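Long-range contacts in VP4 CORE protein (Bluetongue virus, PDB 2JHP), which acts as the RNA-capping enzyme of the viral core and is one of the five proteins that form the inner capsid: residues A190-Y195 against L219-D224; H194-G199 against R260-D265; G213-V218 against D232-V237. All coordinates share one frame; numbering follows the deposited sequence.

Interaction 1: residues A190-Y195 against L219-D224. With SAH (S-adenosyl-L-homocysteine), chain C.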
loop_
_atom_site.group_PDB
_atom_site.type_symbol
_atom_site.label_atom_id
_atom_site.label_comp_id
_atom_site.label_asym_id
_atom_site.label_seq_id
_atom_site.Cartn_x
_atom_site.Cartn_y
_atom_site.Cartn_z
ATOM N N ALA A 190 8.316 11.033 -17.107
ATOM C CA ALA A 190 8.618 11.733 -18.359
ATOM C C ALA A 190 7.361 11.911 -19.211
ATOM O O ALA A 190 6.637 10.942 -19.447
ATOM C CB ALA A 190 9.679 10.989 -19.139
ATOM N N GLU A 191 7.111 13.144 -19.660
ATOM C CA GLU A 191 6.025 13.436 -20.605
ATOM C C GLU A 191 6.450 13.191 -22.038
ATOM O O GLU A 191 5.608 12.995 -22.915
ATOM C CB GLU A 191 5.574 14.887 -20.503
ATOM C CG GLU A 191 5.131 15.314 -19.121
ATOM C CD GLU A 191 5.294 16.804 -18.925
ATOM O OE1 GLU A 191 4.368 17.561 -19.296
ATOM O OE2 GLU A 191 6.358 17.208 -18.407
ATOM N N GLU A 192 7.756 13.215 -22.282
ATOM C CA GLU A 192 8.274 13.132 -23.636
ATOM C C GLU A 192 9.549 12.307 -23.648
ATOM O O GLU A 192 10.485 12.587 -22.899
ATOM C CB GLU A 192 8.525 14.539 -24.174
ATOM C CG GLU A 192 8.993 14.639 -25.614
ATOM C CD GLU A 192 9.319 16.080 -25.998
ATOM O OE1 GLU A 192 10.476 16.356 -26.388
ATOM O OE2 GLU A 192 8.419 16.944 -25.888
ATOM N N VAL A 193 9.567 11.282 -24.495
ATOM C CA VAL A 193 10.720 10.409 -24.644
ATOM C C VAL A 193 11.273 10.453 -26.056
ATOM O O VAL A 193 10.555 10.233 -27.028
ATOM C CB VAL A 193 10.385 8.931 -24.303
ATOM C CG1 VAL A 193 11.562 8.009 -24.674
ATOM C CG2 VAL A 193 10.018 8.791 -22.838
ATOM N N HIS A 194 12.566 10.724 -26.143
ATOM C CA HIS A 194 13.309 10.598 -27.378
ATOM C C HIS A 194 14.071 9.268 -27.350
ATOM O O HIS A 194 14.978 9.071 -26.532
ATOM C CB HIS A 194 14.251 11.791 -27.543
ATOM C CG HIS A 194 13.539 13.096 -27.707
ATOM N ND1 HIS A 194 13.436 13.741 -28.919
ATOM C CD2 HIS A 194 12.872 13.865 -26.813
ATOM C CE1 HIS A 194 12.743 14.857 -28.765
ATOM N NE2 HIS A 194 12.392 14.957 -27.495
ATOM N N TYR A 195 13.671 8.357 -28.235
ATOM C CA TYR A 195 14.164 6.980 -28.236
ATOM C C TYR A 195 14.977 6.732 -29.501
ATOM O O TYR A 195 14.425 6.475 -30.571
ATOM C CB TYR A 195 12.976 6.006 -28.150
ATOM C CG TYR A 195 13.285 4.538 -27.885
ATOM C CD1 TYR A 195 14.586 4.044 -27.897
ATOM C CD2 TYR A 195 12.249 3.635 -27.654
ATOM C CE1 TYR A 195 14.848 2.694 -27.657
ATOM C CE2 TYR A 195 12.495 2.283 -27.422
ATOM C CZ TYR A 195 13.795 1.819 -27.423
ATOM O OH TYR A 195 14.045 0.484 -27.187
ATOM N N LEU A 219 4.768 11.351 -24.952
ATOM C CA LEU A 219 5.042 11.654 -26.349
ATOM C C LEU A 219 6.371 11.016 -26.783
ATOM O O LEU A 219 7.435 11.328 -26.248
ATOM C CB LEU A 219 5.016 13.162 -26.623
ATOM C CG LEU A 219 5.275 13.568 -28.080
ATOM C CD1 LEU A 219 4.276 12.901 -29.029
ATOM C CD2 LEU A 219 5.275 15.094 -28.259
ATOM N N TRP A 220 6.279 10.120 -27.760
ATOM C CA TRP A 220 7.394 9.280 -28.174
ATOM C C TRP A 220 8.028 9.747 -29.482
ATOM O O TRP A 220 7.447 9.573 -30.547
ATOM C CB TRP A 220 6.892 7.851 -28.369
ATOM C CG TRP A 220 6.352 7.221 -27.144
ATOM C CD1 TRP A 220 5.047 7.193 -26.736
ATOM C CD2 TRP A 220 7.101 6.514 -26.158
ATOM N NE1 TRP A 220 4.941 6.508 -25.549
ATOM C CE2 TRP A 220 6.189 6.082 -25.170
ATOM C CE3 TRP A 220 8.457 6.214 -26.004
ATOM C CZ2 TRP A 220 6.589 5.359 -24.045
ATOM C CZ3 TRP A 220 8.860 5.487 -24.877
ATOM C CH2 TRP A 220 7.918 5.066 -23.917
ATOM N N HIS A 221 9.212 10.342 -29.403
ATOM C CA HIS A 221 9.994 10.640 -30.599
ATOM C C HIS A 221 10.954 9.485 -30.810
ATOM O O HIS A 221 11.868 9.280 -30.017
ATOM C CB HIS A 221 10.766 11.945 -30.438
ATOM C CG HIS A 221 9.940 13.173 -30.659
ATOM N ND1 HIS A 221 9.532 13.577 -31.912
ATOM C CD2 HIS A 221 9.467 14.098 -29.791
ATOM C CE1 HIS A 221 8.832 14.693 -31.805
ATOM N NE2 HIS A 221 8.777 15.030 -30.529
ATOM N N VAL A 222 10.736 8.715 -31.866
ATOM C CA VAL A 222 11.512 7.493 -32.083
ATOM C C VAL A 222 12.395 7.603 -33.328
ATOM O O VAL A 222 11.916 7.964 -34.405
ATOM C CB VAL A 222 10.614 6.214 -32.127
ATOM C CG1 VAL A 222 9.842 6.052 -30.814
ATOM C CG2 VAL A 222 9.661 6.243 -33.303
ATOM N N TYR A 223 13.682 7.302 -33.167
ATOM C CA TYR A 223 14.676 7.537 -34.215
ATOM C C TYR A 223 15.347 6.241 -34.658
ATOM O O TYR A 223 15.923 5.523 -33.835
ATOM C CB TYR A 223 15.765 8.498 -33.733
ATOM C CG TYR A 223 15.303 9.803 -33.120
ATOM C CD1 TYR A 223 14.790 9.849 -31.820
ATOM C CD2 TYR A 223 15.433 11.005 -33.819
ATOM C CE1 TYR A 223 14.392 11.054 -31.244
ATOM C CE2 TYR A 223 15.039 12.219 -33.251
ATOM C CZ TYR A 223 14.522 12.233 -31.964
ATOM O OH TYR A 223 14.134 13.419 -31.399
ATOM N N ASP A 224 15.268 5.954 -35.957
ATOM C CA ASP A 224 15.961 4.809 -36.568
ATOM C C ASP A 224 15.726 4.781 -38.072
ATOM O O ASP A 224 14.584 4.788 -38.522
ATOM C CB ASP A 224 15.500 3.477 -35.955
ATOM C CG ASP A 224 16.479 2.357 -36.193
ATOM O OD1 ASP A 224 16.813 2.069 -37.357
ATOM O OD2 ASP A 224 16.915 1.753 -35.201
HETATM N N SAH C . 15.629 -0.817 -29.541
HETATM C CA SAH C . 15.563 -1.958 -30.508
HETATM C CB SAH C . 16.863 -2.766 -30.548
HETATM C CG SAH C . 18.073 -1.960 -31.010
HETATM S SD SAH C . 18.639 -2.504 -32.636
HETATM C C SAH C . 14.372 -2.857 -30.191
HETATM O O SAH C . 13.900 -2.910 -29.054
HETATM O OXT SAH C . 13.850 -3.540 -31.072
HETATM C "C5'" SAH C . 19.791 -1.131 -32.840
HETATM C "C4'" SAH C . 19.258 -0.184 -33.900
HETATM O "O4'" SAH C . 19.974 1.023 -33.893
HETATM C "C3'" SAH C . 19.383 -0.731 -35.312
HETATM O "O3'" SAH C . 18.097 -1.107 -35.734
HETATM C "C2'" SAH C . 19.931 0.421 -36.141
HETATM O "O2'" SAH C . 19.100 0.700 -37.242
HETATM C "C1'" SAH C . 19.867 1.588 -35.180
HETATM N N9 SAH C . 20.904 2.620 -35.325
HETATM C C8 SAH C . 22.233 2.471 -35.625
HETATM N N7 SAH C . 22.807 3.697 -35.614
HETATM C C5 SAH C . 21.871 4.617 -35.299
HETATM C C6 SAH C . 21.910 5.999 -35.147
HETATM N N6 SAH C . 23.049 6.661 -35.323
HETATM N N1 SAH C . 20.753 6.684 -34.816
HETATM C C2 SAH C . 19.571 6.002 -34.634
HETATM N N3 SAH C . 19.543 4.628 -34.782
HETATM C C4 SAH C . 20.670 3.950 -35.110
#
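H194 and Y223 both carry CG anti to the carbonyl carbon (chi1 -65° and -51°), and from neighbouring parallel strands their rings meet rim to rim, the tyrosine hydroxyl lying at the edge of the imidazole near its plane. ND1 of H194 and OH of Y223 are hydrogen-bonded at 2.6 Å, and either may be the donor. The opposite nitrogen of the imidazole is also held: the extended chain of E192 presents OE1 to NE2 of H194, 2.6 Å away, on the anti side of the carboxylate. With both nitrogens engaged the ring can hardly turn, and the nearby carboxylate would tend to favour a positive imidazole. H221 lies beside H194 and points the same way, its CB over one face of that imidazole. The two planes are nearly parallel, at 17°, but so slid apart that the closest approach is CE1 of H194 to CD2 of H221, 3.5 Å. ND1 of H221 is hydrogen-bonded to NE2 of H238 in the next strand.

V193 and W220 occupy the other face, where CG1 of the valine rests 3.7 Å from CZ3 of the indole; beta-branched and aromatic residues suit this apolar layer. Five backbone bonds, from E191 O with L219 N to Y195 O with Y223 N, join the strands. Just beyond, D224 turns its carboxylate to the SAH ribose, OD1 accepting from O2' at 2.7 Å and OD2 from O3' at 3.1 Å. An acidic residue ending the second strand is a hallmark of Rossmann-fold methyltransferases. Strand 219-223 continues the sheet to 235-238 and strand 192-196 continues it to 260-264, while helix 202-210 packs over the face bearing Y195, W220 and V222.

Interaction 2: residues H194-G199 against R260-D265; sequences HYIGCG and RLFIWD. With SAH (S-adenosyl-L-homocysteine), chain C.
I196 packs between strands against two aromatic side chains of 260-264, CG1 3.9 Å from CE3 of W264 and 4.0 Å from CZ of F262. On the other face CG2 of I263 comes obliquely to the Y195 ring, 3.7 Å from CD1, and CB of D265 lies at that ring's edge. Four parallel-strand backbone bonds, from H194 N with L261 O to D265 N with I196 O, run in the sheet plane between these layers. Packing is looser where strand 260-264 begins: H194 NE2, taken up by E192, stays 4.4 Å from R260 CD, and the guanidinium turns instead to the carbonyls of A299 and N253. Even this end is buried, so neither part faces solvent.

After I196 the chain turns at G197, whose positive phi favours glycine and where a CB would run into the backbone of D265. The turn brings G197 O within 2.8 Å of the SAH amino nitrogen, which OD2 of D265 meets at 2.9 Å; Y195 OH and C198 O add weak bonds. D265 OD1 forms a salt bridge with R337. This cluster of oxygens, one a carboxylate's, suits a protonated amine and would probably stabilise its charge.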
loop_
_atom_site.group_PDB
_atom_site.type_symbol
_atom_site.label_atom_id
_atom_site.label_comp_id
_atom_site.label_asym_id
_atom_site.label_seq_id
_atom_site.Cartn_x
_atom_site.Cartn_y
_atom_site.Cartn_z
ATOM N N HIS A 194 12.566 10.724 -26.143
ATOM C CA HIS A 194 13.309 10.598 -27.378
ATOM C C HIS A 194 14.071 9.268 -27.350
ATOM O O HIS A 194 14.978 9.071 -26.532
ATOM C CB HIS A 194 14.251 11.791 -27.543
ATOM C CG HIS A 194 13.539 13.096 -27.707
ATOM N ND1 HIS A 194 13.436 13.741 -28.919
ATOM C CD2 HIS A 194 12.872 13.865 -26.813
ATOM C CE1 HIS A 194 12.743 14.857 -28.765
ATOM N NE2 HIS A 194 12.392 14.957 -27.495
ATOM N N TYR A 195 13.671 8.357 -28.235
ATOM C CA TYR A 195 14.164 6.980 -28.236
ATOM C C TYR A 195 14.977 6.732 -29.501
ATOM O O TYR A 195 14.425 6.475 -30.571
ATOM C CB TYR A 195 12.976 6.006 -28.150
ATOM C CG TYR A 195 13.285 4.538 -27.885
ATOM C CD1 TYR A 195 14.586 4.044 -27.897
ATOM C CD2 TYR A 195 12.249 3.635 -27.654
ATOM C CE1 TYR A 195 14.848 2.694 -27.657
ATOM C CE2 TYR A 195 12.495 2.283 -27.422
ATOM C CZ TYR A 195 13.795 1.819 -27.423
ATOM O OH TYR A 195 14.045 0.484 -27.187
ATOM N N ILE A 196 16.295 6.823 -29.352
ATOM C CA ILE A 196 17.241 6.654 -30.448
ATOM C C ILE A 196 17.648 5.189 -30.521
ATOM O O ILE A 196 18.056 4.603 -29.514
ATOM C CB ILE A 196 18.563 7.485 -30.246
ATOM C CG1 ILE A 196 18.369 8.740 -29.359
ATOM C CG2 ILE A 196 19.231 7.762 -31.589
ATOM C CD1 ILE A 196 17.678 9.907 -30.007
ATOM N N GLY A 197 17.566 4.616 -31.718
ATOM C CA GLY A 197 17.869 3.206 -31.917
ATOM C C GLY A 197 16.676 2.355 -31.533
ATOM O O GLY A 197 16.829 1.286 -30.935
ATOM N N CYS A 198 15.484 2.832 -31.888
ATOM C CA CYS A 198 14.229 2.182 -31.501
ATOM C C CYS A 198 13.982 0.820 -32.167
ATOM O O CYS A 198 13.167 0.025 -31.683
ATOM C CB CYS A 198 13.038 3.125 -31.735
ATOM S SG CYS A 198 12.810 3.691 -33.452
ATOM N N GLY A 199 14.671 0.557 -33.272
ATOM C CA GLY A 199 14.504 -0.703 -33.990
ATOM C C GLY A 199 13.196 -0.787 -34.759
ATOM O O GLY A 199 12.762 0.197 -35.362
ATOM N N ARG A 260 11.630 15.601 -20.028
ATOM C CA ARG A 260 12.048 14.767 -21.146
ATOM C C ARG A 260 13.018 13.697 -20.663
ATOM O O ARG A 260 13.850 13.954 -19.791
ATOM C CB ARG A 260 12.709 15.607 -22.233
ATOM C CG ARG A 260 11.828 16.670 -22.852
ATOM C CD ARG A 260 12.611 17.493 -23.880
ATOM N NE ARG A 260 11.976 18.772 -24.185
ATOM C CZ ARG A 260 12.377 19.944 -23.699
ATOM N NH1 ARG A 260 13.411 20.008 -22.865
ATOM N NH2 ARG A 260 11.726 21.055 -24.031
ATOM N N LEU A 261 12.896 12.498 -21.229
ATOM C CA LEU A 261 13.846 11.403 -20.992
ATOM C C LEU A 261 14.504 10.960 -22.294
ATOM O O LEU A 261 13.832 10.796 -23.317
ATOM C CB LEU A 261 13.152 10.215 -20.321
ATOM C CG LEU A 261 13.688 8.786 -20.455
ATOM C CD1 LEU A 261 14.992 8.592 -19.703
ATOM C CD2 LEU A 261 12.615 7.867 -19.914
ATOM N N PHE A 262 15.818 10.761 -22.230
ATOM C CA PHE A 262 16.636 10.392 -23.371
ATOM C C PHE A 262 16.994 8.907 -23.283
ATOM O O PHE A 262 17.626 8.471 -22.319
ATOM C CB PHE A 262 17.896 11.266 -23.367
ATOM C CG PHE A 262 18.827 11.043 -24.537
ATOM C CD1 PHE A 262 18.656 11.754 -25.720
ATOM C CD2 PHE A 262 19.898 10.161 -24.435
ATOM C CE1 PHE A 262 19.523 11.566 -26.798
ATOM C CE2 PHE A 262 20.777 9.971 -25.507
ATOM C CZ PHE A 262 20.587 10.672 -26.690
ATOM N N ILE A 263 16.570 8.137 -24.287
ATOM C CA ILE A 263 16.816 6.688 -24.344
ATOM C C ILE A 263 17.673 6.335 -25.574
ATOM O O ILE A 263 17.268 6.605 -26.709
ATOM C CB ILE A 263 15.498 5.875 -24.366
ATOM C CG1 ILE A 263 14.655 6.176 -23.124
ATOM C CG2 ILE A 263 15.797 4.376 -24.455
ATOM C CD1 ILE A 263 13.389 5.335 -22.992
ATOM N N TRP A 264 18.847 5.737 -25.331
ATOM C CA TRP A 264 19.840 5.408 -26.378
ATOM C C TRP A 264 20.126 3.913 -26.412
ATOM O O TRP A 264 20.658 3.350 -25.444
ATOM C CB TRP A 264 21.141 6.190 -26.147
ATOM C CG TRP A 264 22.269 5.947 -27.145
ATOM C CD1 TRP A 264 23.169 4.913 -27.141
ATOM C CD2 TRP A 264 22.639 6.790 -28.247
ATOM N NE1 TRP A 264 24.069 5.055 -28.182
ATOM C CE2 TRP A 264 23.768 6.201 -28.872
ATOM C CE3 TRP A 264 22.127 7.985 -28.768
ATOM C CZ2 TRP A 264 24.374 6.761 -29.996
ATOM C CZ3 TRP A 264 22.735 8.542 -29.879
ATOM C CH2 TRP A 264 23.842 7.929 -30.483
ATOM N N ASP A 265 19.763 3.287 -27.537
ATOM C CA ASP A 265 19.943 1.846 -27.753
ATOM C C ASP A 265 20.619 1.564 -29.090
ATOM O O ASP A 265 20.398 0.519 -29.713
ATOM C CB ASP A 265 18.598 1.099 -27.649
ATOM C CG ASP A 265 18.772 -0.395 -27.378
ATOM O OD1 ASP A 265 19.738 -0.780 -26.677
ATOM O OD2 ASP A 265 17.946 -1.191 -27.866
HETATM N N SAH C . 15.629 -0.817 -29.541
HETATM C CA SAH C . 15.563 -1.958 -30.508
HETATM C CB SAH C . 16.863 -2.766 -30.548
HETATM C CG SAH C . 18.073 -1.960 -31.010
HETATM S SD SAH C . 18.639 -2.504 -32.636
HETATM C C SAH C . 14.372 -2.857 -30.191
HETATM O O SAH C . 13.900 -2.910 -29.054
HETATM O OXT SAH C . 13.850 -3.540 -31.072
HETATM C "C5'" SAH C . 19.791 -1.131 -32.840
HETATM C "C4'" SAH C . 19.258 -0.184 -33.900
HETATM O "O4'" SAH C . 19.974 1.023 -33.893
HETATM C "C3'" SAH C . 19.383 -0.731 -35.312
HETATM O "O3'" SAH C . 18.097 -1.107 -35.734
HETATM C "C2'" SAH C . 19.931 0.421 -36.141
HETATM O "O2'" SAH C . 19.100 0.700 -37.242
HETATM C "C1'" SAH C . 19.867 1.588 -35.180
HETATM N N9 SAH C . 20.904 2.620 -35.325
HETATM C C8 SAH C . 22.233 2.471 -35.625
HETATM N N7 SAH C . 22.807 3.697 -35.614
HETATM C C5 SAH C . 21.871 4.617 -35.299
HETATM C C6 SAH C . 21.910 5.999 -35.147
HETATM N N6 SAH C . 23.049 6.661 -35.323
HETATM N N1 SAH C . 20.753 6.684 -34.816
HETATM C C2 SAH C . 19.571 6.002 -34.634
HETATM N N3 SAH C . 19.543 4.628 -34.782
HETATM C C4 SAH C . 20.670 3.950 -35.110
#

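Interaction 3: residues G213-V218 against D232-V237; sequences GRFRRV and DPNVIV
F215 receives N234 over one face of its ring, with ND2 4.0 Å above the plane and offset toward the rim. The amide is turned almost perpendicular to the ring, at 83°. At the ring edge, near its plane, lies CG of D232, while CG2 of V235 comes obliquely to within 3.7 Å of CZ. W220 of strand 219-223 stacks on the same side of the ring as the amide.

The same ND2 donates to V218 O at 2.8 Å, on the side away from the ring. With chi1 at 64°, CG of N234 sits in the crowded position between backbone N and carbonyl carbon, and CB points toward 213-218. Asparagine suits the third position of the type I turn D232 to V235, its short amide donating to a carbonyl just past the helix. That turn, closed by V235 N to D232 O, leads into the edge strand 235-238 of the Rossmann-like sheet, and helix 212-216 runs into its neighbour, 219-223. Phenylalanine gives the helix a broad apolar plate, touched by L204 and K208 of helix 202-210. On the same helix R214 NH1 is hydrogen-bonded to O6 of a bound guanine.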
loop_
_atom_site.group_PDB
_atom_site.type_symbol
_atom_site.label_atom_id
_atom_site.label_comp_id
_atom_site.label_asym_id
_atom_site.label_seq_id
_atom_site.Cartn_x
_atom_site.Cartn_y
_atom_site.Cartn_z
ATOM N N GLY A 213 -1.641 2.830 -20.072
ATOM C CA GLY A 213 -1.671 4.118 -19.374
ATOM C C GLY A 213 -0.445 4.986 -19.595
ATOM O O GLY A 213 -0.523 6.036 -20.252
ATOM N N ARG A 214 0.694 4.545 -19.062
ATOM C CA ARG A 214 1.916 5.327 -19.180
ATOM C C ARG A 214 2.439 5.438 -20.598
ATOM O O ARG A 214 3.174 6.383 -20.909
ATOM C CB ARG A 214 3.014 4.870 -18.218
ATOM C CG ARG A 214 3.135 3.404 -18.004
ATOM C CD ARG A 214 4.130 3.150 -16.880
ATOM N NE ARG A 214 3.679 3.652 -15.581
ATOM C CZ ARG A 214 3.862 3.014 -14.423
ATOM N NH1 ARG A 214 4.486 1.837 -14.394
ATOM N NH2 ARG A 214 3.411 3.542 -13.286
ATOM N N PHE A 215 2.052 4.500 -21.462
ATOM C CA PHE A 215 2.306 4.676 -22.888
ATOM C C PHE A 215 1.567 5.909 -23.423
ATOM O O PHE A 215 2.197 6.830 -23.952
ATOM C CB PHE A 215 1.949 3.438 -23.705
ATOM C CG PHE A 215 2.166 3.623 -25.179
ATOM C CD1 PHE A 215 3.451 3.543 -25.721
ATOM C CD2 PHE A 215 1.092 3.916 -26.029
ATOM C CE1 PHE A 215 3.669 3.728 -27.090
ATOM C CE2 PHE A 215 1.289 4.099 -27.405
ATOM C CZ PHE A 215 2.581 4.003 -27.938
ATOM N N ARG A 216 0.245 5.927 -23.254
ATOM C CA ARG A 216 -0.591 7.032 -23.739
ATOM C C ARG A 216 -0.195 8.416 -23.213
ATOM O O ARG A 216 -0.272 9.396 -23.954
ATOM C CB ARG A 216 -2.076 6.768 -23.483
ATOM C CG ARG A 216 -2.795 6.193 -24.693
ATOM C CD ARG A 216 -4.315 6.399 -24.629
ATOM N NE ARG A 216 -5.069 5.360 -23.911
ATOM C CZ ARG A 216 -4.679 4.098 -23.696
ATOM N NH1 ARG A 216 -3.504 3.646 -24.144
ATOM N NH2 ARG A 216 -5.479 3.273 -23.027
ATOM N N ARG A 217 0.241 8.490 -21.953
ATOM C CA ARG A 217 0.622 9.767 -21.341
ATOM C C ARG A 217 1.995 10.299 -21.816
ATOM O O ARG A 217 2.442 11.375 -21.388
ATOM C CB ARG A 217 0.599 9.665 -19.814
ATOM C CG ARG A 217 -0.736 9.275 -19.188
ATOM C CD ARG A 217 -0.719 9.471 -17.663
ATOM N NE ARG A 217 0.556 9.067 -17.048
ATOM C CZ ARG A 217 0.859 7.834 -16.630
ATOM N NH1 ARG A 217 -0.021 6.839 -16.740
ATOM N NH2 ARG A 217 2.054 7.596 -16.089
ATOM N N VAL A 218 2.658 9.561 -22.703
ATOM C CA VAL A 218 3.996 9.942 -23.132
ATOM C C VAL A 218 4.032 10.297 -24.613
ATOM O O VAL A 218 3.382 9.644 -25.427
ATOM C CB VAL A 218 5.010 8.832 -22.784
ATOM C CG1 VAL A 218 6.291 8.946 -23.620
ATOM C CG2 VAL A 218 5.317 8.863 -21.294
ATOM N N ASP A 232 0.055 5.337 -34.388
ATOM C CA ASP A 232 -0.198 5.919 -33.073
ATOM C C ASP A 232 0.154 7.405 -33.074
ATOM O O ASP A 232 1.274 7.777 -33.429
ATOM C CB ASP A 232 0.539 5.160 -31.966
ATOM C CG ASP A 232 -0.303 4.042 -31.367
ATOM O OD1 ASP A 232 -1.425 4.332 -30.879
ATOM O OD2 ASP A 232 0.145 2.873 -31.385
ATOM N N PRO A 233 -0.824 8.257 -32.713
ATOM C CA PRO A 233 -0.692 9.716 -32.748
ATOM C C PRO A 233 0.399 10.286 -31.841
ATOM O O PRO A 233 0.976 11.319 -32.171
ATOM C CB PRO A 233 -2.075 10.208 -32.312
ATOM C CG PRO A 233 -2.684 9.063 -31.605
ATOM C CD PRO A 233 -2.164 7.843 -32.268
ATOM N N ASN A 234 0.681 9.626 -30.719
ATOM C CA ASN A 234 1.758 10.068 -29.826
ATOM C C ASN A 234 3.126 9.429 -30.136
ATOM O O ASN A 234 4.084 9.593 -29.366
ATOM C CB ASN A 234 1.375 9.872 -28.350
ATOM C CG ASN A 234 1.177 8.406 -27.984
ATOM O OD1 ASN A 234 0.744 7.598 -28.803
ATOM N ND2 ASN A 234 1.488 8.066 -26.746
ATOM N N VAL A 235 3.216 8.712 -31.257
ATOM C CA VAL A 235 4.510 8.217 -31.752
ATOM C C VAL A 235 4.920 8.937 -33.025
ATOM O O VAL A 235 4.354 8.722 -34.099
ATOM C CB VAL A 235 4.568 6.676 -31.962
ATOM C CG1 VAL A 235 5.968 6.260 -32.355
ATOM C CG2 VAL A 235 4.146 5.940 -30.682
ATOM N N ILE A 236 5.909 9.806 -32.873
ATOM C CA ILE A 236 6.469 10.568 -33.973
ATOM C C ILE A 236 7.753 9.866 -34.429
ATOM O O ILE A 236 8.719 9.741 -33.666
ATOM C CB ILE A 236 6.677 12.046 -33.565
ATOM C CG1 ILE A 236 5.316 12.709 -33.347
ATOM C CG2 ILE A 236 7.463 12.805 -34.620
ATOM C CD1 ILE A 236 5.368 13.979 -32.533
ATOM N N VAL A 237 7.739 9.402 -35.676
ATOM C CA VAL A 237 8.750 8.484 -36.186
ATOM C C VAL A 237 9.781 9.196 -37.053
ATOM O O VAL A 237 9.437 9.918 -37.990
ATOM C CB VAL A 237 8.082 7.299 -36.938
ATOM C CG1 VAL A 237 9.112 6.387 -37.611
ATOM C CG2 VAL A 237 7.203 6.504 -35.978
#

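In the fold
Interactions 1 and 2 pair strands of one mixed sheet, and interaction 3 joins the helix end and the turn that flank its edge. The strand order, 3-2-1-4-5-7-6, is that of the class I methyltransferases. Interactions 1 and 2 share strand 192-196, their centres about 6 Å apart; Y223 O and G197 N, at 2.8 Å, probably extend the backbone bonding into the SAH-binding turn. They hold two separate parts of the product, the ribose hydroxyls through D224 and the amino group through G197 and D265. Interaction 3 lies beside interaction 1, centres about 8 Å apart, with W220 N probably bonded to N234 O at 2.8 Å. It does not touch interaction 2, nearest atoms about 6 Å apart.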